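Local coordinates for pirin family protein (Acinetobacter baumannii, PDB 6D0P) that probably acts as a metal-dependent quercetin 2,3-dioxygenase, a two-cupin protein of the pirin family expected to bind one iron ion per subunit, at residues A[155-160]-A[192-197]; A[214-219]-A[241-246]; A[168-173]-A[184-189]. One frame throughout, in Å; residues are numbered along the deposited sequence.

Contact 1. Residues A[155-160]-A[192-197]; sequences ALDEHG and KGQKHT. With MG (magnesium ion), chain F.
The imidazole of His-196 is flanked by two consecutive residues of the facing loop. Leu-156 reaches over one face of the ring with CD1, while its CB lies 3.6 Å from His-196 ND1. Asp-157 comes to the edge instead: its OD2 stands near the ring plane, 3.1 Å from His-196 CE1, and its carboxylate is turned 44° from the ring. The same OD2 also rests 3.1 Å from Gln-194 CG, the two side chains crossing obliquely. Farther out, the Gln-194 chain bends at chi2 (-64°) and carries its amide up to His-159, where NE2 is 3.0 Å from His-159 ND1 at an angle too poor for a hydrogen bond.

A magnesium ion joins the two sides more indirectly. It is bound by Leu-156 O at 2.1 Å and by four waters, and one of these, water 1, is hydrogen-bonded to His-196 ND1 at 2.7 Å. The nearby metal charge and the carboxylate beside CE1 would probably pull the ionisation of the ring in contrary directions.

What positions Asp-157 is the loop itself. OD1 accepts from His-159 N at 2.8 Å, met from above the carboxylate plane, which makes an Asx turn; in addition, OD2 is hydrogen-bonded to Ser-161 OG. The turn lies in the connection between strands 153-155 and 162-165, laid against strand 195-199 of another sheet of the C-terminal cupin barrel.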
loop_
_atom_site.group_PDB
_atom_site.type_symbol
_atom_site.label_atom_id
_atom_site.label_comp_id
_atom_site.label_asym_id
_atom_site.label_seq_id
_atom_site.Cartn_x
_atom_site.Cartn_y
_atom_site.Cartn_z
ATOM N N ALA A 155 -5.150 20.480 1.664
ATOM C CA ALA A 155 -6.534 20.702 1.272
ATOM C C ALA A 155 -6.561 20.957 -0.239
ATOM O O ALA A 155 -5.860 21.837 -0.720
ATOM C CB ALA A 155 -7.132 21.856 2.026
ATOM N N LEU A 156 -7.352 20.186 -0.974
ATOM C CA LEU A 156 -7.409 20.337 -2.429
ATOM C C LEU A 156 -8.501 21.335 -2.848
ATOM O O LEU A 156 -8.520 21.778 -4.004
ATOM C CB LEU A 156 -7.691 18.967 -3.050
ATOM C CG LEU A 156 -6.608 17.924 -2.849
ATOM C CD1 LEU A 156 -7.066 16.585 -3.391
ATOM C CD2 LEU A 156 -5.306 18.389 -3.504
ATOM N N ASP A 157 -9.462 21.591 -1.970
ATOM C CA ASP A 157 -10.502 22.559 -2.258
ATOM C C ASP A 157 -11.031 23.074 -0.916
ATOM O O ASP A 157 -10.462 22.737 0.120
ATOM C CB ASP A 157 -11.616 21.964 -3.120
ATOM C CG ASP A 157 -12.230 20.700 -2.543
ATOM O OD1 ASP A 157 -12.357 20.604 -1.279
ATOM O OD2 ASP A 157 -12.581 19.809 -3.361
ATOM N N GLU A 158 -12.105 23.846 -0.967
ATOM C CA GLU A 158 -12.680 24.430 0.219
ATOM C C GLU A 158 -13.905 23.621 0.656
ATOM O O GLU A 158 -14.693 24.095 1.485
ATOM C CB GLU A 158 -13.047 25.888 -0.063
ATOM C CG GLU A 158 -11.841 26.742 -0.423
ATOM C CD GLU A 158 -12.155 28.165 -0.831
ATOM O OE1 GLU A 158 -13.013 28.784 -0.176
ATOM O OE2 GLU A 158 -11.521 28.666 -1.775
ATOM N N HIS A 159 -14.044 22.396 0.143
ATOM C CA HIS A 159 -15.229 21.607 0.419
ATOM C C HIS A 159 -14.921 20.329 1.192
ATOM O O HIS A 159 -15.835 19.542 1.424
ATOM C CB HIS A 159 -15.954 21.310 -0.905
ATOM C CG HIS A 159 -16.489 22.545 -1.535
ATOM N ND1 HIS A 159 -15.881 23.147 -2.627
ATOM C CD2 HIS A 159 -17.532 23.327 -1.193
ATOM C CE1 HIS A 159 -16.553 24.228 -2.951
ATOM N NE2 HIS A 159 -17.559 24.369 -2.077
ATOM N N GLY A 160 -13.674 20.105 1.589
ATOM C CA GLY A 160 -13.358 18.912 2.349
ATOM C C GLY A 160 -12.455 17.934 1.612
ATOM O O GLY A 160 -12.064 16.911 2.202
ATOM N N LYS A 192 -17.681 14.904 -3.530
ATOM C CA LYS A 192 -18.562 14.921 -4.665
ATOM C C LYS A 192 -18.663 16.338 -5.237
ATOM O O LYS A 192 -18.808 17.319 -4.484
ATOM C CB LYS A 192 -19.934 14.417 -4.208
ATOM C CG LYS A 192 -21.020 14.424 -5.270
ATOM C CD LYS A 192 -22.332 13.874 -4.756
ATOM C CE LYS A 192 -23.408 13.862 -5.812
ATOM N NZ LYS A 192 -24.719 13.487 -5.232
ATOM N N GLY A 193 -18.562 16.407 -6.556
ATOM C CA GLY A 193 -18.721 17.652 -7.317
ATOM C C GLY A 193 -17.437 18.462 -7.431
ATOM O O GLY A 193 -17.463 19.544 -7.993
ATOM N N GLN A 194 -16.306 17.973 -6.928
ATOM C CA GLN A 194 -15.066 18.756 -7.037
ATOM C C GLN A 194 -14.081 18.074 -7.992
ATOM O O GLN A 194 -13.943 16.818 -7.953
ATOM C CB GLN A 194 -14.425 18.926 -5.661
ATOM C CG GLN A 194 -15.330 19.663 -4.687
ATOM C CD GLN A 194 -15.607 21.083 -5.129
ATOM O OE1 GLN A 194 -14.713 21.811 -5.571
ATOM N NE2 GLN A 194 -16.849 21.502 -4.975
ATOM N N LYS A 195 -13.384 18.924 -8.769
ATOM C CA LYS A 195 -12.405 18.532 -9.767
ATOM C C LYS A 195 -10.994 18.984 -9.361
ATOM O O LYS A 195 -10.832 20.083 -8.815
ATOM C CB LYS A 195 -12.714 19.162 -11.124
ATOM C CG LYS A 195 -11.730 18.750 -12.211
ATOM C CD LYS A 195 -12.121 19.143 -13.611
ATOM C CE LYS A 195 -11.095 18.686 -14.628
ATOM N NZ LYS A 195 -11.495 19.056 -16.003
ATOM N N HIS A 196 -9.991 18.169 -9.704
ATOM C CA HIS A 196 -8.604 18.415 -9.325
ATOM C C HIS A 196 -7.635 17.926 -10.400
ATOM O O HIS A 196 -7.814 16.850 -10.953
ATOM C CB HIS A 196 -8.301 17.696 -8.016
ATOM C CG HIS A 196 -9.377 17.895 -7.014
ATOM N ND1 HIS A 196 -9.419 19.012 -6.196
ATOM C CD2 HIS A 196 -10.473 17.153 -6.726
ATOM C CE1 HIS A 196 -10.493 18.949 -5.437
ATOM N NE2 HIS A 196 -11.147 17.792 -5.724
ATOM N N THR A 197 -6.605 18.726 -10.653
ATOM C CA THR A 197 -5.544 18.359 -11.581
ATOM C C THR A 197 -4.310 17.985 -10.755
ATOM O O THR A 197 -3.885 18.727 -9.856
ATOM C CB THR A 197 -5.255 19.489 -12.576
ATOM O OG1 THR A 197 -6.421 19.614 -13.381
ATOM C CG2 THR A 197 -4.060 19.226 -13.469
HETATM MG MG MG F . -7.695 23.091 -5.476
HETATM O O HOH W 1 -8.237 21.381 -6.848
HETATM O O HOH W 2 -7.307 24.516 -4.036
HETATM O O HOH W 3 -5.781 22.242 -5.081
HETATM O O HOH W 4 -6.814 24.101 -7.108
#

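Contact 2. Residues A[214-219]-A[241-246]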
loop_
_atom_site.group_PDB
_atom_site.type_symbol
_atom_site.label_atom_id
_atom_site.label_comp_id
_atom_site.label_asym_id
_atom_site.label_seq_id
_atom_site.Cartn_x
_atom_site.Cartn_y
_atom_site.Cartn_z
ATOM N N ALA A 214 -16.679 7.158 -6.660
ATOM C CA ALA A 214 -16.786 7.240 -8.120
ATOM C C ALA A 214 -16.135 8.536 -8.587
ATOM O O ALA A 214 -16.545 9.630 -8.146
ATOM C CB ALA A 214 -18.232 7.222 -8.532
ATOM N N VAL A 215 -15.132 8.412 -9.457
ATOM C CA VAL A 215 -14.388 9.564 -9.930
ATOM C C VAL A 215 -14.056 9.391 -11.420
ATOM O O VAL A 215 -13.747 8.272 -11.882
ATOM C CB VAL A 215 -13.124 9.758 -9.077
ATOM C CG1 VAL A 215 -12.316 8.473 -8.974
ATOM C CG2 VAL A 215 -12.261 10.903 -9.578
ATOM N N VAL A 216 -14.115 10.510 -12.155
ATOM C CA VAL A 216 -13.869 10.541 -13.583
ATOM C C VAL A 216 -12.435 11.022 -13.798
ATOM O O VAL A 216 -12.049 12.075 -13.279
ATOM C CB VAL A 216 -14.875 11.453 -14.314
ATOM C CG1 VAL A 216 -14.570 11.543 -15.802
ATOM C CG2 VAL A 216 -16.307 11.000 -14.093
ATOM N N VAL A 217 -11.662 10.244 -14.561
ATOM C CA VAL A 217 -10.289 10.585 -14.900
ATOM C C VAL A 217 -10.267 11.254 -16.289
ATOM O O VAL A 217 -10.827 10.721 -17.262
ATOM C CB VAL A 217 -9.392 9.332 -14.902
ATOM C CG1 VAL A 217 -7.941 9.674 -15.193
ATOM C CG2 VAL A 217 -9.518 8.534 -13.622
ATOM N N ASN A 218 -9.590 12.393 -16.381
ATOM C CA ASN A 218 -9.411 13.137 -17.639
ATOM C C ASN A 218 -10.747 13.368 -18.358
ATOM O O ASN A 218 -10.805 13.259 -19.581
ATOM C CB ASN A 218 -8.406 12.439 -18.558
ATOM C CG ASN A 218 -7.013 12.433 -17.972
ATOM O OD1 ASN A 218 -6.711 13.252 -17.114
ATOM N ND2 ASN A 218 -6.163 11.522 -18.423
ATOM N N ASP A 219 -11.799 13.670 -17.595
ATOM C CA ASP A 219 -13.130 14.028 -18.112
ATOM C C ASP A 219 -13.829 12.912 -18.897
ATOM O O ASP A 219 -14.973 13.115 -19.256
ATOM C CB ASP A 219 -13.077 15.237 -19.057
ATOM C CG ASP A 219 -12.479 16.479 -18.428
ATOM O OD1 ASP A 219 -12.852 16.803 -17.274
ATOM O OD2 ASP A 219 -11.646 17.106 -19.096
ATOM N N ASN A 241 -12.279 14.063 -11.123
ATOM C CA ASN A 241 -13.514 14.811 -10.867
ATOM C C ASN A 241 -14.470 13.864 -10.153
ATOM O O ASN A 241 -14.924 12.899 -10.758
ATOM C CB ASN A 241 -14.109 15.336 -12.177
ATOM C CG ASN A 241 -15.102 16.465 -11.985
ATOM O OD1 ASN A 241 -15.487 16.783 -10.860
ATOM N ND2 ASN A 241 -15.502 17.091 -13.083
ATOM N N ALA A 242 -14.749 14.107 -8.876
ATOM C CA ALA A 242 -15.581 13.179 -8.093
ATOM C C ALA A 242 -17.085 13.306 -8.409
ATOM O O ALA A 242 -17.661 14.384 -8.346
ATOM C CB ALA A 242 -15.324 13.402 -6.627
ATOM N N GLU A 243 -17.729 12.163 -8.639
ATOM C CA GLU A 243 -19.182 12.084 -8.866
ATOM C C GLU A 243 -19.879 11.717 -7.542
ATOM O O GLU A 243 -21.100 11.870 -7.387
ATOM C CB GLU A 243 -19.490 11.065 -9.960
ATOM C CG GLU A 243 -18.862 11.406 -11.300
ATOM C CD GLU A 243 -19.661 12.381 -12.150
ATOM O OE1 GLU A 243 -20.453 13.155 -11.574
ATOM O OE2 GLU A 243 -19.486 12.374 -13.387
ATOM N N GLU A 244 -19.067 11.215 -6.613
ATOM C CA GLU A 244 -19.480 10.809 -5.263
ATOM C C GLU A 244 -18.288 11.032 -4.324
ATOM O O GLU A 244 -17.158 11.071 -4.788
ATOM C CB GLU A 244 -19.784 9.307 -5.168
ATOM C CG GLU A 244 -20.925 8.798 -6.035
ATOM C CD GLU A 244 -21.025 7.282 -6.005
ATOM O OE1 GLU A 244 -20.428 6.671 -5.081
ATOM O OE2 GLU A 244 -21.682 6.704 -6.905
ATOM N N ASP A 245 -18.513 11.136 -3.020
ATOM C CA ASP A 245 -17.373 11.222 -2.084
ATOM C C ASP A 245 -16.488 9.995 -2.340
ATOM O O ASP A 245 -17.008 8.857 -2.340
ATOM C CB ASP A 245 -17.828 11.205 -0.625
ATOM C CG ASP A 245 -18.434 12.513 -0.143
ATOM O OD1 ASP A 245 -18.580 13.447 -0.963
ATOM O OD2 ASP A 245 -18.748 12.582 1.055
ATOM N N THR A 246 -15.192 10.207 -2.567
ATOM C CA THR A 246 -14.313 9.126 -3.003
ATOM C C THR A 246 -13.055 9.026 -2.128
ATOM O O THR A 246 -12.394 10.025 -1.902
ATOM C CB THR A 246 -13.911 9.373 -4.467
ATOM O OG1 THR A 246 -15.083 9.391 -5.289
ATOM C CG2 THR A 246 -12.921 8.360 -4.988
#
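Ala-214 CB sits over a face of the Glu-244 carboxylate, 3.8 Å from Glu-244 CD, a placement that remains tentative because the glutamate side chain was modelled in two conformers. The Glu-243 carboxylate is met differently: Val-216 CG2 comes up beside Glu-243 OE2 at 3.5 Å, a little out of the carboxylate plane; the bend at chi2 (-84°) swings CD to that side.

Between the backbones, Val-216 and Asn-241 bond in both directions, with 2.9 Å between Val-216 N and Asn-241 O. This is an antiparallel hydrogen-bonded pair, joining strands 214-217 and 237-242 in the four-stranded sheet of the C-terminal cupin barrel. The neighbouring non-hydrogen-bonded pair, Val-215 with Ala-242, turns its side chains to the other face, where Val-215 also packs on Val-210 and Leu-240.

Beyond Ala-242 the chain rounds a corner at 243 and 244 and enters strand 245-253 of a seven-stranded sheet. Ala-214 O follows the bend, taking Glu-243 N at 2.8 Å and, weakly, Glu-244 N. Thr-246 OG1, anti to its own carbonyl carbon (chi1 -61°), bridges the corner to the neighbouring strand: it accepts from Ala-214 N at 3.1 Å and donates to Glu-244 O at 2.7 Å. Its CG2 lies against Val-215 CG1 in the conformer described, a tentative contact, since Val-215 too was modelled in two conformers.

Contact 3. Residues A[168-173]-A[184-189]; sequences GEYADA and NVWDGK
Tyr-170 presents a ring edge to the indole of Trp-186. Its CG stands anti to the backbone N (chi1 -175°). The approach itself is made by CD1, 3.7 Å from Trp-186 CH2. The planes are inclined at 75° and the tyrosine and six-membered indole centroids lie 5.1 Å apart, an edge-to-face, or T-shaped, pair. Asn-184 CB lies on the opposite face of the indole, 3.3 Å above the ring plane and displaced toward the rim.

The tyrosine belongs to a tight beta hairpin, strands 169-170 and 173-174 joined by a type I' turn from Tyr-170 to Ala-173; through these contacts the hairpin rests against a strand of the seven-stranded sheet of the C-terminal cupin barrel.

Asn-184 supplies the polar half of the contact, with CG anti to its carbonyl carbon (chi1 -71°). Its OD1 accepts from Glu-169 N at 2.9 Å, nearly along the C=O axis, and a weak, bent bond from Trp-186 NE1 reaches the same oxygen. Gly-168 CA comes within 3.2 Å of Asn-184 OD1; a CB here would clash with that oxygen and, at these backbone angles, press on the preceding carbonyl O. On the other branch of the amide, Asn-184 ND2 donates to water 5 at 3.0 Å, which in turn donates to Glu-169 O; Thr-252 OG1 of the adjoining strand is another partner of ND2.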
loop_
_atom_site.group_PDB
_atom_site.type_symbol
_atom_site.label_atom_id
_atom_site.label_comp_id
_atom_site.label_asym_id
_atom_site.label_seq_id
_atom_site.Cartn_x
_atom_site.Cartn_y
_atom_site.Cartn_z
ATOM N N GLY A 168 6.970 10.742 -0.940
ATOM C CA GLY A 168 7.206 11.558 -2.107
ATOM C C GLY A 168 7.051 13.041 -1.818
ATOM O O GLY A 168 7.548 13.577 -0.826
ATOM N N GLU A 169 6.346 13.719 -2.697
ATOM C CA GLU A 169 6.194 15.163 -2.536
ATOM C C GLU A 169 4.977 15.651 -3.318
ATOM O O GLU A 169 4.775 15.233 -4.443
ATOM C CB GLU A 169 7.424 15.890 -3.084
ATOM C CG GLU A 169 7.268 17.405 -3.087
ATOM C CD GLU A 169 8.549 18.207 -2.886
ATOM O OE1 GLU A 169 9.605 17.779 -3.395
ATOM O OE2 GLU A 169 8.483 19.265 -2.227
ATOM N N TYR A 170 4.221 16.532 -2.693
ATOM C CA TYR A 170 3.081 17.181 -3.305
ATOM C C TYR A 170 2.968 18.620 -2.763
ATOM O O TYR A 170 3.105 18.844 -1.572
ATOM C CB TYR A 170 1.797 16.396 -3.018
ATOM C CG TYR A 170 0.617 16.964 -3.743
ATOM C CD1 TYR A 170 0.311 16.532 -5.021
ATOM C CD2 TYR A 170 -0.141 17.986 -3.198
ATOM C CE1 TYR A 170 -0.740 17.084 -5.728
ATOM C CE2 TYR A 170 -1.193 18.551 -3.896
ATOM C CZ TYR A 170 -1.488 18.105 -5.166
ATOM O OH TYR A 170 -2.519 18.653 -5.869
ATOM N N ALA A 171 2.731 19.595 -3.629
ATOM C CA ALA A 171 2.509 21.013 -3.198
ATOM C C ALA A 171 3.597 21.496 -2.225
ATOM O O ALA A 171 3.295 22.158 -1.196
ATOM C CB ALA A 171 1.138 21.134 -2.568
ATOM N N ASP A 172 4.852 21.182 -2.541
ATOM C CA ASP A 172 5.997 21.557 -1.699
ATOM C C ASP A 172 5.950 20.851 -0.332
ATOM O O ASP A 172 6.752 21.172 0.526
ATOM C CB ASP A 172 6.097 23.075 -1.511
ATOM C CG ASP A 172 6.232 23.840 -2.818
ATOM O OD1 ASP A 172 7.009 23.387 -3.689
ATOM O OD2 ASP A 172 5.563 24.883 -2.953
ATOM N N ALA A 173 5.043 19.897 -0.122
ATOM C CA ALA A 173 4.996 19.145 1.137
ATOM C C ALA A 173 5.760 17.830 0.940
ATOM O O ALA A 173 5.544 17.152 -0.048
ATOM C CB ALA A 173 3.563 18.882 1.532
ATOM N N ASN A 184 5.886 8.242 -5.189
ATOM C CA ASN A 184 4.831 8.941 -4.474
ATOM C C ASN A 184 3.768 7.950 -4.013
ATOM O O ASN A 184 3.330 7.055 -4.772
ATOM C CB ASN A 184 4.107 9.967 -5.347
ATOM C CG ASN A 184 4.952 11.172 -5.670
ATOM O OD1 ASN A 184 5.378 11.883 -4.762
ATOM N ND2 ASN A 184 5.161 11.434 -6.959
ATOM N N VAL A 185 3.331 8.153 -2.779
ATOM C CA VAL A 185 2.176 7.456 -2.259
ATOM C C VAL A 185 1.332 8.540 -1.611
ATOM O O VAL A 185 1.751 9.147 -0.601
ATOM C CB VAL A 185 2.491 6.320 -1.268
ATOM C CG1 VAL A 185 1.211 5.760 -0.652
ATOM C CG2 VAL A 185 3.282 5.193 -1.920
ATOM N N TRP A 186 0.208 8.828 -2.252
ATOM C CA TRP A 186 -0.704 9.842 -1.771
ATOM C C TRP A 186 -2.063 9.199 -1.497
ATOM O O TRP A 186 -2.518 8.369 -2.290
ATOM C CB TRP A 186 -0.881 10.974 -2.795
ATOM C CG TRP A 186 0.375 11.588 -3.317
ATOM C CD1 TRP A 186 1.565 11.735 -2.666
ATOM C CD2 TRP A 186 0.527 12.229 -4.597
ATOM N NE1 TRP A 186 2.465 12.372 -3.480
ATOM C CE2 TRP A 186 1.853 12.696 -4.668
ATOM C CE3 TRP A 186 -0.314 12.396 -5.706
ATOM C CZ2 TRP A 186 2.352 13.346 -5.795
ATOM C CZ3 TRP A 186 0.179 13.035 -6.828
ATOM C CH2 TRP A 186 1.493 13.508 -6.864
ATOM N N ASP A 187 -2.725 9.550 -0.404
ATOM C CA ASP A 187 -4.082 9.014 -0.207
ATOM C C ASP A 187 -5.011 10.179 0.131
ATOM O O ASP A 187 -4.572 11.286 0.436
ATOM C CB ASP A 187 -4.117 7.863 0.806
ATOM C CG ASP A 187 -4.144 8.252 2.266
ATOM O OD1 ASP A 187 -3.962 9.438 2.550
ATOM O OD2 ASP A 187 -4.359 7.351 3.114
ATOM N N GLY A 188 -6.292 9.948 0.135
ATOM C CA GLY A 188 -7.156 11.046 0.531
ATOM C C GLY A 188 -8.596 10.837 0.130
ATOM O O GLY A 188 -9.034 9.702 -0.128
ATOM N N LYS A 189 -9.315 11.960 0.146
ATOM C CA LYS A 189 -10.710 11.983 -0.134
ATOM C C LYS A 189 -11.016 13.152 -1.070
ATOM O O LYS A 189 -10.557 14.284 -0.850
ATOM C CB LYS A 189 -11.498 12.124 1.174
ATOM C CG LYS A 189 -13.005 12.225 1.024
ATOM C CD LYS A 189 -13.662 12.576 2.344
ATOM C CE LYS A 189 -15.157 12.759 2.242
ATOM N NZ LYS A 189 -15.685 13.390 3.474
HETATM O O HOH W 5 5.914 14.288 -7.058
#

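All three contacts are structural parts of the C-terminal cupin, away from the manganese, which His-64, His-66, His-108 and Glu-110 hold in the N-terminal (Pirin) cupin. Contact 3 is nested inside the chain loop closed by contact 1, and contact 2 follows both. Contacts 1 and 2, with centres about 10 Å apart, share the four-stranded sheet through neighbouring strands 195-199 and 237-242, and a salt bridge from Lys-195 to Asp-219 joins them. Contacts 2 and 3, about 18 Å between centres, meet in the seven-stranded sheet through strands 245-253 and 183-190. Contacts 1 and 3, about 15 Å apart, touch where Leu-156 packs on Tyr-170. Contacts 1 and 2 alone link the two sheets.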